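Local coordinates for single-stranded DNA-binding protein (Thermus aquaticus, PDB 2IHE) that binds single-stranded DNA and probably recruits partner proteins to it during DNA replication, recombination and repair, at residues 9-14 and 73-78. Sequence-based numbering, arbitrary orientation.
Sequences FLIGTL and GQLIFV
Leu10 and Gly12 each exchange two backbone hydrogen bonds with a residue of the antiparallel neighbour, Leu10 with Val78 and Gly12 with Ile76. The Ile76 N to Gly12 O bond, 2.8 Å, is nearly straight at 173°. Leu14 N continues the ladder to Gln74 O, and Leu14 O receives Gly73 N at 2.7 Å in a more bent bond of 139°. Between these rungs come CA-H...O contacts, such as Ile11 CA to Ile76 O at 3.2 Å.

Apolar side chains meet on both faces of the sheet. On the face of Ile11, Thr13, Leu75 and Phe77, the Phe77 ring has CG anti to the backbone N (chi1 167°), which sets it beside its own carbonyl carbon and turns an edge to Ile11, Phe77 CD1 lying 3.7 Å from Ile11 CG1. Phe77 CZ comes within 3.8 Å of Phe9 CD2; the Phe9 and Phe77 side chains run alongside each other. A serine here, lacking the ring, would probably open a gap between Phe9, Ile11 and Ile132 of the second subunit, which packs on both phenylalanines. Farther along, Leu75 CD1 reaches Thr13 CG2 at 3.6 Å. At the Gln74 end, Leu14, directed toward the partner segment, rests its CG 4.0 Å from Ile76 CG1, on the face that carries Leu10 and Val78; Leu70 touches both side chains, and Leu32 and Leu34 also pack against Leu14.

Strand 5-14 is thus paired with strand 75-86, and its partner in turn with strand 95-107, as in the curled, mostly antiparallel sheet of the OB-fold barrel of SSB proteins.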
ATOM      1  N   PHE A   9      -0.441   0.481  -6.461  1.00 22.35           N
ATOM      2  CA  PHE A   9       0.674  -0.464  -6.564  1.00 18.81           C
ATOM      3  C   PHE A   9       0.268  -1.577  -7.512  1.00 31.65           C
ATOM      4  O   PHE A   9      -0.760  -2.223  -7.305  1.00 34.09           O
ATOM      5  CB  PHE A   9       1.003  -1.088  -5.224  1.00 29.22           C
ATOM      6  CG  PHE A   9       1.649  -0.153  -4.275  1.00 34.52           C
ATOM      7  CD1 PHE A   9       1.004   0.215  -3.103  1.00 39.25           C
ATOM      8  CD2 PHE A   9       2.916   0.344  -4.531  1.00 31.65           C
ATOM      9  CE1 PHE A   9       1.615   1.064  -2.185  1.00 42.09           C
ATOM     10  CE2 PHE A   9       3.541   1.196  -3.617  1.00 34.11           C
ATOM     11  CZ  PHE A   9       2.884   1.556  -2.440  1.00 32.92           C
ATOM     12  N   LEU A  10       1.074  -1.802  -8.546  1.00 32.88           N
ATOM     13  CA  LEU A  10       0.784  -2.855  -9.510  1.00 24.44           C
ATOM     14  C   LEU A  10       2.003  -3.697  -9.837  1.00 35.54           C
ATOM     15  O   LEU A  10       3.131  -3.262  -9.684  1.00 30.83           O
ATOM     16  CB  LEU A  10       0.284  -2.267 -10.833  1.00 18.55           C
ATOM     17  CG  LEU A  10      -0.949  -1.387 -10.950  1.00 25.76           C
ATOM     18  CD1 LEU A  10      -1.028  -0.858 -12.377  1.00 29.28           C
ATOM     19  CD2 LEU A  10      -2.187  -2.174 -10.598  1.00 38.68           C
ATOM     20  N   ILE A  11       1.745  -4.916 -10.285  1.00 35.09           N
ATOM     21  CA  ILE A  11       2.779  -5.838 -10.747  1.00 27.89           C
ATOM     22  C   ILE A  11       2.065  -6.601 -11.856  1.00 34.26           C
ATOM     23  O   ILE A  11       1.110  -7.339 -11.602  1.00 35.72           O
ATOM     24  CB  ILE A  11       3.265  -6.837  -9.673  1.00 27.99           C
ATOM     25  CG1 ILE A  11       4.060  -6.114  -8.587  1.00 29.09           C
ATOM     26  CG2 ILE A  11       4.196  -7.854 -10.302  1.00 29.07           C
ATOM     27  CD1 ILE A  11       4.562  -7.020  -7.489  1.00 26.05           C
ATOM     28  N   GLY A  12       2.505  -6.366 -13.090  1.00 30.56           N
ATOM     29  CA  GLY A  12       1.915  -7.011 -14.248  1.00 33.43           C
ATOM     30  C   GLY A  12       2.977  -7.220 -15.302  1.00 33.14           C
ATOM     31  O   GLY A  12       4.133  -6.838 -15.098  1.00 31.70           O
ATOM     32  N   THR A  13       2.585  -7.817 -16.427  1.00 31.74           N
ATOM     33  CA  THR A  13       3.513  -8.110 -17.523  1.00 28.41           C
ATOM     34  C   THR A  13       3.246  -7.207 -18.720  1.00 25.36           C
ATOM     35  O   THR A  13       2.088  -6.960 -19.067  1.00 28.14           O
ATOM     36  CB  THR A  13       3.401  -9.600 -17.989  1.00 38.19           C
ATOM     37  OG1 THR A  13       2.186  -9.797 -18.720  1.00 52.14           O
ATOM     38  CG2 THR A  13       3.376 -10.531 -16.790  1.00 29.72           C
ATOM     39  N   LEU A  14       4.317  -6.703 -19.336  1.00 29.81           N
ATOM     40  CA  LEU A  14       4.190  -5.831 -20.501  1.00 33.46           C
ATOM     41  C   LEU A  14       3.610  -6.635 -21.633  1.00 43.71           C
ATOM     42  O   LEU A  14       4.081  -7.726 -21.922  1.00 41.52           O
ATOM     43  CB  LEU A  14       5.548  -5.276 -20.920  1.00 34.63           C
ATOM     44  CG  LEU A  14       6.012  -4.045 -20.158  1.00 40.93           C
ATOM     45  CD1 LEU A  14       7.411  -3.660 -20.599  1.00 34.34           C
ATOM     46  CD2 LEU A  14       5.035  -2.911 -20.423  1.00 37.95           C
ATOM     47  N   GLY A  73       6.494  -8.663 -22.508  1.00 41.05           N
ATOM     48  CA  GLY A  73       6.596  -9.870 -21.702  1.00 33.32           C
ATOM     49  C   GLY A  73       7.315  -9.671 -20.374  1.00 41.65           C
ATOM     50  O   GLY A  73       7.323 -10.562 -19.523  1.00 35.47           O
ATOM     51  N   GLN A  74       7.926  -8.501 -20.199  1.00 36.03           N
ATOM     52  CA  GLN A  74       8.627  -8.194 -18.962  1.00 41.39           C
ATOM     53  C   GLN A  74       7.659  -7.911 -17.818  1.00 34.52           C
ATOM     54  O   GLN A  74       6.644  -7.230 -17.985  1.00 34.69           O
ATOM     55  CB  GLN A  74       9.543  -6.984 -19.144  1.00 57.64           C
ATOM     56  CG  GLN A  74      10.621  -7.185 -20.178  1.00 73.03           C
ATOM     57  CD  GLN A  74      11.874  -6.392 -19.873  1.00 75.80           C
ATOM     58  OE1 GLN A  74      12.741  -6.225 -20.738  1.00 54.12           O
ATOM     59  NE2 GLN A  74      11.987  -5.910 -18.632  1.00 55.55           N
ATOM     60  N   LEU A  75       8.000  -8.449 -16.652  1.00 30.17           N
ATOM     61  CA  LEU A  75       7.221  -8.273 -15.437  1.00 32.28           C
ATOM     62  C   LEU A  75       7.677  -6.947 -14.850  1.00 38.56           C
ATOM     63  O   LEU A  75       8.878  -6.736 -14.670  1.00 34.04           O
ATOM     64  CB  LEU A  75       7.542  -9.399 -14.466  1.00 26.96           C
ATOM     65  CG  LEU A  75       6.612  -9.556 -13.280  1.00 36.49           C
ATOM     66  CD1 LEU A  75       5.236  -9.927 -13.806  1.00 29.54           C
ATOM     67  CD2 LEU A  75       7.154 -10.618 -12.343  1.00 35.72           C
ATOM     68  N   ILE A  76       6.732  -6.062 -14.542  1.00 36.85           N
ATOM     69  CA  ILE A  76       7.085  -4.750 -14.008  1.00 29.84           C
ATOM     70  C   ILE A  76       6.358  -4.381 -12.712  1.00 32.27           C
ATOM     71  O   ILE A  76       5.184  -4.694 -12.556  1.00 24.60           O
ATOM     72  CB  ILE A  76       6.754  -3.649 -15.029  1.00 36.70           C
ATOM     73  CG1 ILE A  76       7.331  -3.995 -16.414  1.00 47.48           C
ATOM     74  CG2 ILE A  76       7.260  -2.315 -14.513  1.00 38.24           C
ATOM     75  CD1 ILE A  76       8.840  -3.870 -16.546  1.00 49.22           C
ATOM     76  N   PHE A  77       7.061  -3.730 -11.783  1.00 29.38           N
ATOM     77  CA  PHE A  77       6.448  -3.248 -10.545  1.00 29.27           C
ATOM     78  C   PHE A  77       6.220  -1.740 -10.702  1.00 33.49           C
ATOM     79  O   PHE A  77       7.127  -1.008 -11.080  1.00 33.15           O
ATOM     80  CB  PHE A  77       7.347  -3.482  -9.330  1.00 26.97           C
ATOM     81  CG  PHE A  77       6.900  -2.728  -8.080  1.00 26.82           C
ATOM     82  CD1 PHE A  77       5.656  -2.981  -7.492  1.00 28.93           C
ATOM     83  CD2 PHE A  77       7.720  -1.753  -7.504  1.00 23.82           C
ATOM     84  CE1 PHE A  77       5.238  -2.271  -6.350  1.00 32.34           C
ATOM     85  CE2 PHE A  77       7.316  -1.044  -6.369  1.00 23.64           C
ATOM     86  CZ  PHE A  77       6.072  -1.302  -5.791  1.00 30.64           C
ATOM     87  N   VAL A  78       5.008  -1.290 -10.406  1.00 25.62           N
ATOM     88  CA  VAL A  78       4.644   0.118 -10.509  1.00 30.29           C
ATOM     89  C   VAL A  78       4.224   0.710  -9.170  1.00 35.51           C
ATOM     90  O   VAL A  78       3.497   0.082  -8.416  1.00 26.33           O
ATOM     91  CB  VAL A  78       3.456   0.306 -11.460  1.00 33.81           C
ATOM     92  CG1 VAL A  78       3.075   1.772 -11.532  1.00 28.83           C
ATOM     93  CG2 VAL A  78       3.795  -0.248 -12.827  1.00 23.19           C
TER